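Local coordinates for Thg1-like uncharacterized protein (Bacillus thuringiensis, PDB 4KGM) that binds ATP with two magnesium ions in a polymerase palm-like domain and probably adds nucleotides to the 5' end of tRNA, at residues R22-V27 with T82-L87; E51-T56 with A110-V115; Y71-E76 with Q148-K153. All coordinates share one frame; numbering follows the deposited sequence.

Interaction 1. Residues R22-V27 with T82-L87; sequences RMPVIV and TNYDKL
Y84 sets the CD1-CE1 side of its ring against the backbone from R22 to P24. CD1 of Y84 lies 3.6 Å from N of M23, CE1 of Y84 is 3.6 Å from CD of P24, and P24 N sits near the ring plane at its edge. At the end of the ring, OH of Y84 comes to 3.3 Å from CG of P24 and is hydrogen-bonded to the V237 carbonyl. R22 holds the far part of the 82-87 loop. Its chain bends at chi3 (61°), bringing NE round, and the guanidinium then has CB of Y84 over the centre of one face. In the plane of the group, NH1 of R22 donates to O of K86 at 3.3 Å, with an N-H...O angle of 146°. NH2 forms a salt bridge to D138 of the second subunit, and a weak bond from NH2 to a water leads on to the Y84 carbonyl. N83 works on the backbone: OD1 of N83 takes a weak bond from N of M23 at 3.2 Å, while ND2 of N83, held by S91, donates at 2.9 Å to a water O that itself donates to O of M23. Behind these residues the loop is braced within itself by OG1 of T82, which donates to OD2 of D85 at 3.2 Å; OD1 of D85 pairs with K68. V140 of helix 140-160 packs on P24. The arrangement carries the neighbouring antiparallel strands 25-31 and 76-81 of the palm-like sheet past their regular pairing, joining the lead-in of one to the run-out of the other beside a subunit interface.

Interaction 2. Residues E51-T56 with A110-V115; sequences EAFWET and AKFNEV
F112 drives its edge into the face of F53 where the two helices of the palm's beta-alpha-beta-beta-alpha-beta fold pack together, the axes of their short segments approaching to 8.6 Å at an angle of 140°. CG of F112 is anti to its backbone N (chi1 -171°), which puts it on the side of helix 47-63. CE1 of F112 stands over the centre of the F53 ring, 3.5 Å from CE2 of F53, in an edge-to-face pair with planes 51° apart. The same CE1 of F112 touches CB of A52 at 3.9 Å, and CB of A52 also meets CG1 of V115 at 4.0 Å. I77 of the sheet packs on F53, and F128 meets the F112 ring edge-to-face. K111 lays CG against CA of T56 at 3.7 Å; its chain is bent at chi2 and chi3, and NZ of K111 forms a salt bridge with OE2 of E114 of the same helix at 2.6 Å. E114 also pairs with R117 of the fourth subunit. OG1 of T56, beside its own backbone N, donates to O of A52 at 2.7 Å, a carbonyl that also accepts from N of T56; this hydroxyl lies in the F112 ring plane, at the edge, with OG1 of T56 3.5 Å from CB of F112.

Interaction 3. Residues Y71-E76 with Q148-K153; sequences YHQSDE and QQDASK. With MG (magnesium ion), chain G; MG (magnesium ion), chain H; ATP (adenosine-5'-triphosphate), chain E.
The hairpin that carries metal-binding D75 in the polymerase palm-like domain rests on helix 140-160 through Y71 and Q73, both of which meet A151. Strand 71-73 and the helix segment run nearly parallel, their directions 21° apart. CB of A151 approaches the Y71 ring at its edge, near the plane, and lies 3.2 Å from OH of Y71, a hydroxyl hydrogen-bonded to the R198 carbonyl. CG of Q148 comes in obliquely to the same ring, 3.5 Å from OH of Y71, while its amide is fixed by I226 N and P224 O. The same CB of A151 also meets Q73, whose CG is 3.5 Å away. Q73 bends at chi2 (-103°), which turns CD aside; its side chain crosses that of D150 at about a right angle, NE2 of Q73 being 3.7 Å from OD1 of D150, with the amide and carboxylate planes 49° apart. The amide is tied to the turn: OG of S74 donates to OE1 of Q73 at 2.9 Å, in the carbonyl plane and on a lone pair. Residues Q73 to E76 form a type II' turn, closed by N of E76 donating to O of Q73 at 3.0 Å. H72 faces the opposite side of the strand, where it stacks on F53, and NE2 of H72 makes a weak bond to O of S74. E76, the last residue of the turn, forms a salt bridge with R147 of helix 140-160. The turn thus presents D75 to the ATP triphosphate in a two-metal-ion arrangement. D30 reaches both ions, and the G31 carbonyl reaches the one held by OD2 of D75. H35 and F34 N also hold the nucleotide. The D75 carboxylate divides its oxygens between the metals: OD1 binds one magnesium, OD2 of D75 binds the other at 2.1 Å, and O2A of ATP bridges both ions.

From the N terminus, the chain passes 22-27 into strand 25-31, then 51-56 on helix 47-63, then the hairpin residues 71-76, before 82-87 closes interaction 1. Segment 110-115 next closes interaction 2, and 148-153 closes interaction 3. All three loops cross and none nests inside another. Interaction 2 joins two helices on one face of the sheet, and interaction 3 seats the hairpin on the helix of the opposite face; they touch where CZ of F53 lies 3.7 Å from CA of D75, and their centres are 17 Å apart. Interaction 1 joins the run into strand 25-31 with the loop leaving strand 76-81, two neighbours in the sheet, about 24 Å between centres from interaction 3.

Interaction 1. Residues R22-V27 with T82-L87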
# COMPACT_ATOMS: atom_id res chain seq x y z
N ARG A 22 -11.53 -5.39 -12.11
CA ARG A 22 -12.06 -4.97 -13.40
C ARG A 22 -11.12 -4.07 -14.20
O ARG A 22 -11.56 -3.10 -14.83
CB ARG A 22 -13.44 -4.32 -13.25
CG ARG A 22 -14.53 -5.28 -12.83
CD ARG A 22 -15.91 -4.68 -13.01
NE ARG A 22 -16.18 -4.36 -14.41
CZ ARG A 22 -16.63 -5.23 -15.30
NH1 ARG A 22 -16.86 -6.49 -14.94
NH2 ARG A 22 -16.85 -4.85 -16.55
N MET A 23 -9.83 -4.39 -14.17
CA MET A 23 -8.85 -3.69 -15.00
C MET A 23 -7.64 -4.59 -15.26
O MET A 23 -7.33 -5.47 -14.46
CB MET A 23 -8.44 -2.35 -14.36
CG MET A 23 -7.77 -2.45 -13.01
SD MET A 23 -7.32 -0.81 -12.40
CE MET A 23 -8.94 -0.04 -12.30
N PRO A 24 -6.95 -4.38 -16.40
CA PRO A 24 -5.82 -5.21 -16.82
C PRO A 24 -4.75 -5.37 -15.74
O PRO A 24 -4.34 -4.38 -15.12
CB PRO A 24 -5.24 -4.44 -18.00
CG PRO A 24 -6.41 -3.73 -18.59
CD PRO A 24 -7.28 -3.36 -17.42
N VAL A 25 -4.31 -6.60 -15.52
CA VAL A 25 -3.23 -6.89 -14.58
C VAL A 25 -2.01 -7.45 -15.32
O VAL A 25 -2.14 -8.33 -16.17
CB VAL A 25 -3.67 -7.90 -13.50
CG1 VAL A 25 -2.47 -8.43 -12.73
CG2 VAL A 25 -4.67 -7.25 -12.55
N ILE A 26 -0.84 -6.91 -15.01
CA ILE A 26 0.41 -7.40 -15.59
C ILE A 26 1.30 -8.01 -14.51
O ILE A 26 1.55 -7.39 -13.48
CB ILE A 26 1.18 -6.27 -16.30
CG1 ILE A 26 0.39 -5.77 -17.51
CG2 ILE A 26 2.55 -6.75 -16.72
CD1 ILE A 26 0.26 -6.80 -18.61
N VAL A 27 1.77 -9.23 -14.77
CA VAL A 27 2.72 -9.89 -13.88
C VAL A 27 4.04 -10.14 -14.61
O VAL A 27 4.05 -10.78 -15.66
CB VAL A 27 2.18 -11.24 -13.38
CG1 VAL A 27 3.21 -11.92 -12.49
CG2 VAL A 27 0.87 -11.04 -12.63
N THR A 82 -6.59 -10.48 -17.37
CA THR A 82 -7.81 -9.68 -17.37
C THR A 82 -8.86 -10.36 -16.51
O THR A 82 -8.96 -11.59 -16.48
CB THR A 82 -8.37 -9.46 -18.79
OG1 THR A 82 -8.78 -10.72 -19.34
CG2 THR A 82 -7.32 -8.83 -19.69
N ASN A 83 -9.66 -9.56 -15.80
CA ASN A 83 -10.68 -10.09 -14.91
C ASN A 83 -12.04 -9.44 -15.11
O ASN A 83 -12.84 -9.35 -14.18
CB ASN A 83 -10.24 -9.92 -13.45
CG ASN A 83 -9.88 -8.48 -13.12
OD1 ASN A 83 -10.05 -7.58 -13.95
ND2 ASN A 83 -9.39 -8.26 -11.91
N TYR A 84 -12.30 -8.99 -16.34
CA TYR A 84 -13.55 -8.30 -16.64
C TYR A 84 -14.21 -8.83 -17.91
O TYR A 84 -14.92 -8.10 -18.60
CB TYR A 84 -13.30 -6.80 -16.76
CG TYR A 84 -12.12 -6.43 -17.64
CD1 TYR A 84 -10.86 -6.26 -17.10
CD2 TYR A 84 -12.28 -6.26 -19.01
CE1 TYR A 84 -9.78 -5.93 -17.89
CE2 TYR A 84 -11.20 -5.93 -19.81
CZ TYR A 84 -9.95 -5.76 -19.25
OH TYR A 84 -8.88 -5.43 -20.04
N ASP A 85 -13.96 -10.10 -18.21
CA ASP A 85 -14.54 -10.76 -19.38
C ASP A 85 -16.06 -10.72 -19.31
O ASP A 85 -16.73 -10.33 -20.26
CB ASP A 85 -14.06 -12.21 -19.47
CG ASP A 85 -12.55 -12.33 -19.48
OD1 ASP A 85 -12.04 -13.30 -20.07
OD2 ASP A 85 -11.87 -11.46 -18.89
N LYS A 86 -16.60 -11.12 -18.16
CA LYS A 86 -18.03 -11.05 -17.90
C LYS A 86 -18.29 -10.10 -16.73
O LYS A 86 -17.37 -9.46 -16.23
CB LYS A 86 -18.59 -12.43 -17.58
CG LYS A 86 -18.42 -13.45 -18.68
CD LYS A 86 -18.97 -14.80 -18.26
CE LYS A 86 -18.81 -15.84 -19.36
NZ LYS A 86 -19.32 -17.18 -18.93
N LEU A 87 -19.54 -10.02 -16.31
CA LEU A 87 -19.90 -9.23 -15.14
C LEU A 87 -19.64 -10.02 -13.87
O LEU A 87 -19.51 -9.46 -12.78
CB LEU A 87 -21.36 -8.79 -15.20
CG LEU A 87 -21.66 -7.39 -15.74
CD1 LEU A 87 -21.03 -7.18 -17.11
CD2 LEU A 87 -23.16 -7.15 -15.80
O HOH W 1 -17.95 -7.45 -18.46
O HOH W 2 -7.77 -5.86 -11.65

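Interaction 2. Residues E51-T56 with A110-V115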
# COMPACT_ATOMS: atom_id res chain seq x y z
N GLU A 51 13.71 -22.68 -24.80
CA GLU A 51 12.58 -23.60 -24.86
C GLU A 51 12.13 -24.05 -23.48
O GLU A 51 11.03 -24.59 -23.32
CB GLU A 51 12.93 -24.82 -25.72
CG GLU A 51 13.01 -24.52 -27.21
CD GLU A 51 13.32 -25.75 -28.04
OE1 GLU A 51 13.39 -26.86 -27.46
OE2 GLU A 51 13.49 -25.61 -29.27
N ALA A 52 12.97 -23.82 -22.48
CA ALA A 52 12.62 -24.13 -21.10
C ALA A 52 11.74 -23.02 -20.54
O ALA A 52 10.86 -23.27 -19.71
CB ALA A 52 13.88 -24.29 -20.25
N PHE A 53 11.97 -21.79 -21.00
CA PHE A 53 11.13 -20.66 -20.65
C PHE A 53 9.78 -20.77 -21.34
O PHE A 53 8.74 -20.42 -20.77
CB PHE A 53 11.79 -19.34 -21.04
CG PHE A 53 12.75 -18.81 -20.01
CD1 PHE A 53 12.28 -18.20 -18.85
CD2 PHE A 53 14.12 -18.91 -20.19
CE1 PHE A 53 13.15 -17.71 -17.90
CE2 PHE A 53 15.00 -18.42 -19.25
CZ PHE A 53 14.51 -17.82 -18.10
N TRP A 54 9.79 -21.27 -22.57
CA TRP A 54 8.57 -21.40 -23.36
C TRP A 54 7.63 -22.42 -22.74
O TRP A 54 6.41 -22.25 -22.75
CB TRP A 54 8.89 -21.76 -24.81
CG TRP A 54 9.75 -20.75 -25.50
CD1 TRP A 54 10.03 -19.48 -25.07
CD2 TRP A 54 10.45 -20.91 -26.74
NE1 TRP A 54 10.86 -18.85 -25.96
CE2 TRP A 54 11.13 -19.70 -27.00
CE3 TRP A 54 10.57 -21.96 -27.65
CZ2 TRP A 54 11.91 -19.52 -28.14
CZ3 TRP A 54 11.35 -21.77 -28.78
CH2 TRP A 54 12.01 -20.56 -29.01
N GLU A 55 8.19 -23.50 -22.20
CA GLU A 55 7.40 -24.50 -21.50
C GLU A 55 6.92 -23.94 -20.17
O GLU A 55 5.84 -24.29 -19.69
CB GLU A 55 8.21 -25.78 -21.28
CG GLU A 55 8.44 -26.59 -22.54
CD GLU A 55 7.13 -27.02 -23.18
OE1 GLU A 55 6.35 -27.74 -22.53
OE2 GLU A 55 6.88 -26.63 -24.35
N THR A 56 7.72 -23.07 -19.58
CA THR A 56 7.34 -22.39 -18.35
C THR A 56 6.19 -21.43 -18.63
O THR A 56 5.21 -21.38 -17.88
CB THR A 56 8.53 -21.61 -17.75
OG1 THR A 56 9.58 -22.52 -17.42
CG2 THR A 56 8.10 -20.86 -16.50
N ALA A 110 9.02 -23.84 -10.36
CA ALA A 110 8.77 -25.27 -10.37
C ALA A 110 8.95 -25.89 -11.76
O ALA A 110 9.69 -26.86 -11.93
CB ALA A 110 7.37 -25.57 -9.83
N LYS A 111 8.28 -25.31 -12.75
CA LYS A 111 8.32 -25.84 -14.10
C LYS A 111 9.70 -25.70 -14.73
O LYS A 111 10.21 -26.64 -15.33
CB LYS A 111 7.26 -25.15 -14.98
CG LYS A 111 7.27 -25.59 -16.45
CD LYS A 111 7.18 -27.10 -16.60
CE LYS A 111 5.90 -27.66 -16.01
NZ LYS A 111 5.86 -29.15 -16.06
N PHE A 112 10.31 -24.52 -14.57
CA PHE A 112 11.60 -24.23 -15.18
C PHE A 112 12.68 -25.19 -14.68
O PHE A 112 13.40 -25.80 -15.49
CB PHE A 112 12.01 -22.78 -14.89
CG PHE A 112 13.23 -22.34 -15.66
CD1 PHE A 112 13.10 -21.81 -16.93
CD2 PHE A 112 14.49 -22.43 -15.10
CE1 PHE A 112 14.21 -21.39 -17.64
CE2 PHE A 112 15.61 -22.02 -15.80
CZ PHE A 112 15.46 -21.50 -17.07
N ASN A 113 12.81 -25.32 -13.37
CA ASN A 113 13.78 -26.22 -12.78
C ASN A 113 13.57 -27.67 -13.22
O ASN A 113 14.53 -28.38 -13.51
CB ASN A 113 13.76 -26.13 -11.25
CG ASN A 113 14.59 -24.97 -10.73
OD1 ASN A 113 15.72 -24.74 -11.18
ND2 ASN A 113 14.04 -24.23 -9.78
N GLU A 114 12.31 -28.09 -13.29
CA GLU A 114 11.97 -29.45 -13.72
C GLU A 114 12.47 -29.74 -15.13
O GLU A 114 13.15 -30.74 -15.36
CB GLU A 114 10.46 -29.68 -13.66
CG GLU A 114 10.01 -30.96 -14.35
CD GLU A 114 8.50 -31.12 -14.38
OE1 GLU A 114 7.95 -31.78 -13.48
OE2 GLU A 114 7.86 -30.59 -15.32
N VAL A 115 12.12 -28.87 -16.07
CA VAL A 115 12.50 -29.03 -17.46
C VAL A 115 14.01 -28.95 -17.66
O VAL A 115 14.60 -29.74 -18.39
CB VAL A 115 11.80 -27.98 -18.36
CG1 VAL A 115 12.39 -27.99 -19.77
CG2 VAL A 115 10.30 -28.22 -18.39

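Interaction 3. Residues Y71-E76 with Q148-K153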
# COMPACT_ATOMS: atom_id res chain seq x y z
N TYR A 71 4.45 -13.06 -22.60
CA TYR A 71 5.55 -12.62 -23.45
C TYR A 71 6.90 -12.97 -22.84
O TYR A 71 7.19 -12.60 -21.70
CB TYR A 71 5.46 -11.11 -23.71
CG TYR A 71 6.67 -10.56 -24.44
CD1 TYR A 71 6.81 -10.73 -25.81
CD2 TYR A 71 7.65 -9.86 -23.75
CE1 TYR A 71 7.91 -10.22 -26.48
CE2 TYR A 71 8.76 -9.35 -24.41
CZ TYR A 71 8.88 -9.53 -25.77
OH TYR A 71 9.98 -9.03 -26.43
N HIS A 72 7.73 -13.67 -23.60
CA HIS A 72 9.07 -14.02 -23.13
C HIS A 72 10.18 -13.26 -23.85
O HIS A 72 10.10 -13.00 -25.05
CB HIS A 72 9.34 -15.52 -23.25
CG HIS A 72 10.76 -15.89 -22.97
ND1 HIS A 72 11.66 -16.21 -23.96
CD2 HIS A 72 11.45 -15.95 -21.80
CE1 HIS A 72 12.83 -16.48 -23.42
NE2 HIS A 72 12.74 -16.32 -22.12
N GLN A 73 11.21 -12.91 -23.09
CA GLN A 73 12.42 -12.31 -23.62
C GLN A 73 13.51 -12.44 -22.56
O GLN A 73 13.28 -12.14 -21.39
CB GLN A 73 12.19 -10.84 -23.98
CG GLN A 73 13.44 -9.99 -23.92
CD GLN A 73 13.50 -9.14 -22.67
OE1 GLN A 73 14.42 -9.26 -21.87
NE2 GLN A 73 12.53 -8.25 -22.51
N SER A 74 14.70 -12.89 -22.98
CA SER A 74 15.81 -13.12 -22.07
C SER A 74 15.40 -14.02 -20.90
O SER A 74 14.97 -15.15 -21.09
CB SER A 74 16.38 -11.80 -21.54
OG SER A 74 16.69 -10.92 -22.61
N ASP A 75 15.52 -13.49 -19.68
CA ASP A 75 15.17 -14.24 -18.48
C ASP A 75 13.92 -13.69 -17.81
O ASP A 75 13.69 -13.93 -16.62
CB ASP A 75 16.34 -14.23 -17.49
CG ASP A 75 16.61 -12.85 -16.92
OD1 ASP A 75 16.34 -11.86 -17.63
OD2 ASP A 75 17.08 -12.77 -15.77
N GLU A 76 13.11 -12.95 -18.55
CA GLU A 76 11.91 -12.35 -17.99
C GLU A 76 10.64 -12.89 -18.64
O GLU A 76 10.64 -13.27 -19.81
CB GLU A 76 11.95 -10.83 -18.08
CG GLU A 76 11.55 -10.28 -19.44
CD GLU A 76 11.41 -8.78 -19.44
OE1 GLU A 76 12.10 -8.11 -18.64
OE2 GLU A 76 10.59 -8.26 -20.23
N GLN A 148 9.24 -5.13 -25.89
CA GLN A 148 9.88 -5.51 -27.14
C GLN A 148 11.05 -4.58 -27.48
O GLN A 148 12.05 -5.01 -28.05
CB GLN A 148 8.88 -5.53 -28.29
CG GLN A 148 8.07 -6.81 -28.40
CD GLN A 148 7.24 -6.87 -29.67
OE1 GLN A 148 6.98 -5.84 -30.30
NE2 GLN A 148 6.83 -8.07 -30.06
N GLN A 149 10.91 -3.31 -27.12
CA GLN A 149 11.98 -2.34 -27.34
C GLN A 149 13.15 -2.62 -26.40
O GLN A 149 14.29 -2.29 -26.70
CB GLN A 149 11.47 -0.91 -27.16
CG GLN A 149 10.53 -0.45 -28.27
CD GLN A 149 9.96 0.94 -28.02
OE1 GLN A 149 10.37 1.64 -27.10
NE2 GLN A 149 8.99 1.33 -28.84
N ASP A 150 12.85 -3.22 -25.25
CA ASP A 150 13.88 -3.64 -24.31
C ASP A 150 14.44 -4.99 -24.73
O ASP A 150 15.54 -5.38 -24.33
CB ASP A 150 13.31 -3.71 -22.89
CG ASP A 150 14.36 -4.06 -21.86
OD1 ASP A 150 14.52 -5.26 -21.55
OD2 ASP A 150 15.04 -3.13 -21.36
N ALA A 151 13.67 -5.70 -25.55
CA ALA A 151 14.09 -7.00 -26.07
C ALA A 151 15.14 -6.83 -27.16
O ALA A 151 16.14 -7.55 -27.20
CB ALA A 151 12.90 -7.77 -26.61
N SER A 152 14.91 -5.87 -28.06
CA SER A 152 15.81 -5.62 -29.18
C SER A 152 17.14 -5.03 -28.72
O SER A 152 18.20 -5.40 -29.22
CB SER A 152 15.15 -4.71 -30.21
OG SER A 152 13.99 -5.32 -30.76
N LYS A 153 17.08 -4.09 -27.77
CA LYS A 153 18.28 -3.45 -27.26
C LYS A 153 19.16 -4.46 -26.52
O LYS A 153 20.39 -4.38 -26.56
CB LYS A 153 17.93 -2.27 -26.36
CG LYS A 153 19.13 -1.42 -25.97
CD LYS A 153 18.70 -0.16 -25.23
CE LYS A 153 18.02 -0.49 -23.91
NZ LYS A 153 17.63 0.74 -23.16
MG MG G . 17.33 -11.51 -14.07
MG MG H . 16.31 -9.74 -16.62
PG ATP E . 19.20 -9.99 -11.44
O1G ATP E . 19.36 -8.51 -11.71
O2G ATP E . 19.36 -10.40 -9.99
O3G ATP E . 18.00 -10.61 -12.12
PB ATP E . 20.50 -11.02 -13.74
O1B ATP E . 19.36 -11.96 -14.03
O2B ATP E . 21.91 -11.44 -14.09
O3B ATP E . 20.49 -10.64 -12.17
PA ATP E . 19.57 -9.57 -15.92
O1A ATP E . 19.76 -8.19 -16.51
O2A ATP E . 18.19 -10.18 -15.82
O3A ATP E . 20.23 -9.60 -14.45
O5' ATP E . 20.52 -10.61 -16.70
C5' ATP E . 19.98 -11.54 -17.63
C4' ATP E . 21.09 -12.49 -18.07
O4' ATP E . 20.55 -13.69 -18.62
C3' ATP E . 21.97 -11.86 -19.15
O3' ATP E . 23.27 -11.60 -18.62
C2' ATP E . 22.06 -12.90 -20.26
O2' ATP E . 23.43 -13.19 -20.55
C1' ATP E . 21.36 -14.13 -19.71
N9 ATP E . 20.52 -14.78 -20.76
C8 ATP E . 19.26 -14.46 -21.08
N7 ATP E . 18.79 -15.25 -22.08
C5 ATP E . 19.77 -16.10 -22.42
C6 ATP E . 19.95 -17.19 -23.40
N6 ATP E . 18.95 -17.55 -24.25
N1 ATP E . 21.14 -17.83 -23.43
C2 ATP E . 22.14 -17.49 -22.60
N3 ATP E . 22.05 -16.50 -21.68
C4 ATP E . 20.92 -15.78 -21.55
O HOH W 3 15.76 -7.86 -16.43